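Exoribonuclease II, mitochondrial (Candida glabrata, PDB 6F3H) probably degrades mitochondrial RNA from the 3' end as a magnesium-dependent exoribonuclease of the RNB family, acting as the nuclease partner of a helicase. Local coordinates at residues Leu34-Ile39 and Thr50-Leu55; Ala27-Arg31 and Phe677-Leu683. The protein carries 1 engineered substitution. All blocks are in the same frame, centred on the assembly; numbering follows the deposited sequence.

Contact 1 (Leu34-Ile39 and Thr50-Leu55); sequences LNVGDI and TMCVNL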
loop_
_atom_site.group_PDB
_atom_site.type_symbol
_atom_site.label_atom_id
_atom_site.label_comp_id
_atom_site.label_asym_id
_atom_site.label_seq_id
_atom_site.Cartn_x
_atom_site.Cartn_y
_atom_site.Cartn_z
ATOM N N LEU A 34 -5.493 17.586 -4.763
ATOM C CA LEU A 34 -4.648 18.443 -5.571
ATOM C C LEU A 34 -5.504 19.479 -6.262
ATOM O O LEU A 34 -6.511 19.143 -6.890
ATOM C CB LEU A 34 -3.862 17.641 -6.607
ATOM C CG LEU A 34 -2.933 18.456 -7.518
ATOM C CD1 LEU A 34 -1.706 18.879 -6.770
ATOM C CD2 LEU A 34 -2.523 17.669 -8.742
ATOM N N ASN A 35 -5.051 20.729 -6.195
ATOM C CA ASN A 35 -5.855 21.872 -6.587
ATOM C C ASN A 35 -4.931 23.022 -6.959
ATOM O O ASN A 35 -3.776 23.076 -6.528
ATOM C CB ASN A 35 -6.780 22.259 -5.439
ATOM C CG ASN A 35 -8.002 22.939 -5.911
ATOM O OD1 ASN A 35 -8.151 23.186 -7.107
ATOM N ND2 ASN A 35 -8.944 23.164 -4.999
ATOM N N VAL A 36 -5.464 23.969 -7.735
ATOM C CA VAL A 36 -4.654 25.111 -8.156
ATOM C C VAL A 36 -4.279 25.942 -6.934
ATOM O O VAL A 36 -5.054 26.070 -5.980
ATOM C CB VAL A 36 -5.373 25.951 -9.229
ATOM C CG1 VAL A 36 -5.962 25.064 -10.314
ATOM C CG2 VAL A 36 -6.456 26.773 -8.608
ATOM N N GLY A 37 -3.059 26.453 -6.925
ATOM C CA GLY A 37 -2.516 27.121 -5.771
ATOM C C GLY A 37 -1.621 26.234 -4.945
ATOM O O GLY A 37 -0.839 26.733 -4.124
ATOM N N ASP A 38 -1.746 24.928 -5.129
ATOM C CA ASP A 38 -0.881 24.001 -4.438
ATOM C C ASP A 38 0.540 24.207 -4.928
ATOM O O ASP A 38 0.765 24.547 -6.089
ATOM C CB ASP A 38 -1.342 22.570 -4.686
ATOM C CG ASP A 38 -2.542 22.180 -3.830
ATOM O OD1 ASP A 38 -2.844 22.896 -2.852
ATOM O OD2 ASP A 38 -3.153 21.131 -4.106
ATOM N N ILE A 39 1.498 24.105 -4.030
ATOM C CA ILE A 39 2.898 24.200 -4.415
ATOM C C ILE A 39 3.510 22.807 -4.381
ATOM O O ILE A 39 3.384 22.089 -3.384
ATOM C CB ILE A 39 3.672 25.194 -3.543
ATOM C CG1 ILE A 39 3.241 26.616 -3.909
ATOM C CG2 ILE A 39 5.141 25.025 -3.736
ATOM C CD1 ILE A 39 3.948 27.705 -3.109
ATOM N N THR A 50 7.364 24.304 -8.218
ATOM C CA THR A 50 6.351 24.455 -9.228
ATOM C C THR A 50 5.059 24.776 -8.521
ATOM O O THR A 50 4.973 24.695 -7.297
ATOM C CB THR A 50 6.217 23.175 -10.059
ATOM O OG1 THR A 50 7.502 22.551 -10.199
ATOM C CG2 THR A 50 5.705 23.531 -11.411
HETATM N N MSE A 51 4.042 25.121 -9.284
HETATM C CA MSE A 51 2.760 25.328 -8.683
HETATM C C MSE A 51 1.626 25.033 -9.621
HETATM O O MSE A 51 1.593 25.479 -10.769
HETATM C CB MSE A 51 2.631 26.739 -8.198
HETATM C CG MSE A 51 1.201 27.177 -8.159
HETATM SE SE MSE A 51 0.988 28.708 -7.036
HETATM C CE MSE A 51 -0.471 29.623 -7.969
ATOM N N CYS A 52 0.666 24.295 -9.102
ATOM C CA CYS A 52 -0.439 23.867 -9.927
ATOM C C CYS A 52 -1.195 25.084 -10.384
ATOM O O CYS A 52 -1.627 25.887 -9.565
ATOM C CB CYS A 52 -1.361 22.936 -9.148
ATOM S SG CYS A 52 -2.572 22.229 -10.226
ATOM N N VAL A 53 -1.322 25.248 -11.691
ATOM C CA VAL A 53 -2.004 26.406 -12.245
ATOM C C VAL A 53 -3.237 26.042 -13.054
ATOM O O VAL A 53 -4.042 26.931 -13.357
ATOM C CB VAL A 53 -1.039 27.266 -13.082
ATOM C CG1 VAL A 53 -0.254 28.149 -12.147
ATOM C CG2 VAL A 53 -0.105 26.385 -13.850
ATOM N N ASN A 54 -3.413 24.784 -13.429
ATOM C CA ASN A 54 -4.603 24.367 -14.143
ATOM C C ASN A 54 -4.844 22.899 -13.869
ATOM O O ASN A 54 -3.903 22.131 -13.651
ATOM C CB ASN A 54 -4.480 24.581 -15.651
ATOM C CG ASN A 54 -5.806 24.634 -16.346
ATOM O OD1 ASN A 54 -6.856 24.709 -15.704
ATOM N ND2 ASN A 54 -5.777 24.537 -17.676
ATOM N N LEU A 55 -6.107 22.533 -13.882
ATOM C CA LEU A 55 -6.552 21.168 -13.711
ATOM C C LEU A 55 -6.822 20.532 -15.046
ATOM O O LEU A 55 -6.922 21.209 -16.073
ATOM C CB LEU A 55 -7.822 21.116 -12.874
ATOM C CG LEU A 55 -7.945 21.838 -11.533
ATOM C CD1 LEU A 55 -9.403 21.902 -11.095
ATOM C CD2 LEU A 55 -7.108 21.198 -10.437
#
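Gly37 and Cys52 meet through their backbones, where a type II beta turn from Asn35 to Asp38 runs into an antiparallel strand pair. Gly37 N donates to Cys52 O over 3.1 Å, and Cys52 N returns a bond to Asp38 O. Gly37 occupies the third position of the turn, with a positive phi at which a CB would press on the carbonyl oxygen of Val36.

Met51, modelled as selenomethionine, follows the turn. Its CB lies 3.6 Å from Asp38 O, and CG, swung anti to the backbone nitrogen (chi1 154°), stays beside that same oxygen. SE then reaches Gly37, 4.0 Å from its CA, and the bend at chi3 sets CE against the same Gly37 CA at 3.9 Å. Cys52 points into the turn instead, its CB 3.6 Å from Asn35 O. At the far end Val36 CG1 packs on Leu55 CG at 4.0 Å, the two side chains crossing at about a right angle. The turn is braced from within, Asp38 OD2 accepting the N-H of Asn35 from above the carboxylate plane; this oxygen also forms a salt bridge with Arg84.

Strand 50-54 is central in a five-stranded antiparallel sheet, between strands 39-42 and 64-68, and helix 123-159 packs Val130 and Leu134 on Met51 and Phe137 on Ile39.

Contact 2 (Ala27-Arg31 and Phe677-Leu683); sequences AELLR and FYSPFPL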
loop_
_atom_site.group_PDB
_atom_site.type_symbol
_atom_site.label_atom_id
_atom_site.label_comp_id
_atom_site.label_asym_id
_atom_site.label_seq_id
_atom_site.Cartn_x
_atom_site.Cartn_y
_atom_site.Cartn_z
ATOM N N ALA A 27 -2.993 17.752 8.441
ATOM C CA ALA A 27 -4.380 17.374 8.247
ATOM C C ALA A 27 -5.003 18.005 7.002
ATOM O O ALA A 27 -5.930 17.431 6.420
ATOM C CB ALA A 27 -5.173 17.759 9.487
ATOM N N GLU A 28 -4.560 19.194 6.594
ATOM C CA GLU A 28 -5.187 19.773 5.408
ATOM C C GLU A 28 -4.830 18.992 4.147
ATOM O O GLU A 28 -5.509 19.141 3.119
ATOM C CB GLU A 28 -4.790 21.249 5.261
ATOM N N LEU A 29 -3.809 18.132 4.233
ATOM C CA LEU A 29 -3.483 17.213 3.151
ATOM C C LEU A 29 -4.599 16.212 2.963
ATOM O O LEU A 29 -5.030 15.932 1.838
ATOM C CB LEU A 29 -2.194 16.474 3.482
ATOM C CG LEU A 29 -0.970 17.371 3.563
ATOM C CD1 LEU A 29 0.237 16.617 4.113
ATOM C CD2 LEU A 29 -0.695 17.963 2.176
ATOM N N LEU A 30 -5.063 15.650 4.069
ATOM C CA LEU A 30 -6.165 14.712 4.019
ATOM C C LEU A 30 -7.455 15.411 3.598
ATOM O O LEU A 30 -8.213 14.874 2.786
ATOM C CB LEU A 30 -6.313 14.021 5.382
ATOM C CG LEU A 30 -5.235 13.042 5.900
ATOM C CD1 LEU A 30 -3.934 13.681 6.198
ATOM C CD2 LEU A 30 -5.678 12.374 7.150
ATOM N N ARG A 31 -7.696 16.635 4.078
ATOM C CA ARG A 31 -8.964 17.284 3.766
ATOM C C ARG A 31 -9.024 17.799 2.345
ATOM O O ARG A 31 -10.121 18.031 1.829
ATOM C CB ARG A 31 -9.225 18.449 4.713
ATOM C CG ARG A 31 -9.498 18.024 6.120
ATOM C CD ARG A 31 -9.985 19.171 6.966
ATOM N NE ARG A 31 -9.772 18.893 8.383
ATOM C CZ ARG A 31 -10.549 18.100 9.118
ATOM N NH1 ARG A 31 -11.608 17.500 8.575
ATOM N NH2 ARG A 31 -10.272 17.913 10.405
ATOM N N PHE A 677 -7.402 6.250 1.565
ATOM C CA PHE A 677 -6.377 6.510 2.553
ATOM C C PHE A 677 -6.976 6.414 3.938
ATOM O O PHE A 677 -8.161 6.677 4.129
ATOM C CB PHE A 677 -5.726 7.898 2.351
ATOM C CG PHE A 677 -6.695 9.063 2.421
ATOM C CD1 PHE A 677 -7.424 9.454 1.298
ATOM C CD2 PHE A 677 -6.881 9.767 3.608
ATOM C CE1 PHE A 677 -8.314 10.528 1.363
ATOM C CE2 PHE A 677 -7.772 10.842 3.677
ATOM C CZ PHE A 677 -8.493 11.218 2.560
ATOM N N TYR A 678 -6.137 6.044 4.897
ATOM C CA TYR A 678 -6.512 6.006 6.300
ATOM C C TYR A 678 -6.441 7.397 6.918
ATOM O O TYR A 678 -5.654 8.251 6.506
ATOM C CB TYR A 678 -5.627 5.019 7.067
ATOM C CG TYR A 678 -5.866 3.568 6.645
ATOM C CD1 TYR A 678 -7.063 2.932 6.951
ATOM C CD2 TYR A 678 -4.920 2.846 5.924
ATOM C CE1 TYR A 678 -7.317 1.615 6.562
ATOM C CE2 TYR A 678 -5.165 1.516 5.537
ATOM C CZ TYR A 678 -6.370 0.910 5.866
ATOM O OH TYR A 678 -6.670 -0.393 5.516
ATOM N N SER A 679 -7.308 7.625 7.892
ATOM C CA SER A 679 -7.502 8.923 8.504
ATOM C C SER A 679 -7.820 8.739 9.971
ATOM O O SER A 679 -8.552 7.813 10.332
ATOM C CB SER A 679 -8.665 9.674 7.857
ATOM O OG SER A 679 -9.104 10.713 8.694
ATOM N N PRO A 680 -7.373 9.655 10.823
ATOM C CA PRO A 680 -7.714 9.574 12.245
ATOM C C PRO A 680 -9.050 10.200 12.589
ATOM O O PRO A 680 -9.434 10.174 13.761
ATOM C CB PRO A 680 -6.583 10.366 12.908
ATOM C CG PRO A 680 -5.858 11.081 11.776
ATOM C CD PRO A 680 -6.622 10.874 10.519
ATOM N N PHE A 681 -9.780 10.716 11.613
ATOM C CA PHE A 681 -11.094 11.259 11.893
ATOM C C PHE A 681 -11.992 10.989 10.706
ATOM O O PHE A 681 -11.510 10.831 9.579
ATOM C CB PHE A 681 -11.025 12.755 12.193
ATOM C CG PHE A 681 -10.100 13.488 11.305
ATOM C CD1 PHE A 681 -10.485 13.819 10.019
ATOM C CD2 PHE A 681 -8.827 13.844 11.752
ATOM C CE1 PHE A 681 -9.617 14.502 9.184
ATOM C CE2 PHE A 681 -7.953 14.526 10.928
ATOM C CZ PHE A 681 -8.347 14.857 9.639
ATOM N N PRO A 682 -13.302 10.943 10.921
ATOM C CA PRO A 682 -14.230 10.545 9.859
ATOM C C PRO A 682 -14.189 11.475 8.662
ATOM O O PRO A 682 -14.216 12.698 8.796
ATOM C CB PRO A 682 -15.588 10.620 10.548
ATOM C CG PRO A 682 -15.364 11.532 11.725
ATOM C CD PRO A 682 -14.001 11.209 12.188
ATOM N N LEU A 683 -14.142 10.874 7.486
ATOM C CA LEU A 683 -14.270 11.560 6.219
ATOM C C LEU A 683 -15.006 10.602 5.313
ATOM O O LEU A 683 -14.853 9.383 5.456
ATOM C CB LEU A 683 -12.913 11.918 5.606
ATOM C CG LEU A 683 -12.243 13.073 6.316
ATOM C CD1 LEU A 683 -10.833 13.215 5.844
ATOM C CD2 LEU A 683 -13.041 14.329 6.062
#
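The guanidinium of Arg31 lies flat on the ring of Phe681, with planes 14° apart and centres 4.4 Å from each other, a cation-pi stack of the parallel kind. The overlap is offset: Arg31 NH2 sits toward the rim of the ring, and Phe681 CE1 toward the rim of the guanidinium. The opposite face of the phenyl is occupied by Ser679 OG and Pro680 CD, so the ring is sandwiched between the arginine of the helix and its own chain. At the edge, near the ring plane, Ala27 CB comes within 4.3 Å of Phe681 CZ.

The elements joined here are the short helix 27-31, close to the beginning of the modelled chain, and strand 677-679 with the loop 680-683 that follows it; the strand pairs with strand 632-634 in a small antiparallel sheet of the RNB domain. Helix and strand axes run at 127° to each other, with a closest approach of 10.2 Å, and side chains fill the interval. Leu30 provides the apolar centre. Its CB lies 3.9 Å from Phe677 CE2, while CD2 meets Pro680 CD at 3.8 Å and lies more loosely by Phe681 CZ. Phe681 CG stands between the backbone nitrogen and the carbonyl carbon (chi1 41°), which folds the ring back over Ser679 and Pro680 and presents its other face to Arg31. Inside this loop Ser679 OG donates to a lone pair of Phe681 O at 2.6 Å, within the plane of that carbonyl. Helix 725-761 contributes Gln736, whose OE1 accepts the backbone N-H of Tyr678. Phe677 CZ rests 3.7 Å from Leu30 O, and that same carbonyl oxygen accepts a hydrogen bond from Asn636 ND2.

The two contacts illustrate how one short N-terminal run of chain can serve two neighbours: residues 27-31 engage the RNB domain in contact 2, and residues 34-39, a few positions later, turn into an inner strand of a sheet in contact 1. Their centres stand about 20 Å apart, and contact 1, local in sequence, is nested inside the loop of more than 600 residues that contact 2 closes. Both are structural packing away from the magnesium site at Asp401 and Asp410. Measured by nearest atoms, contact 2 comes within about 6 Å of bound nucleic acid and contact 1 within about 11 Å.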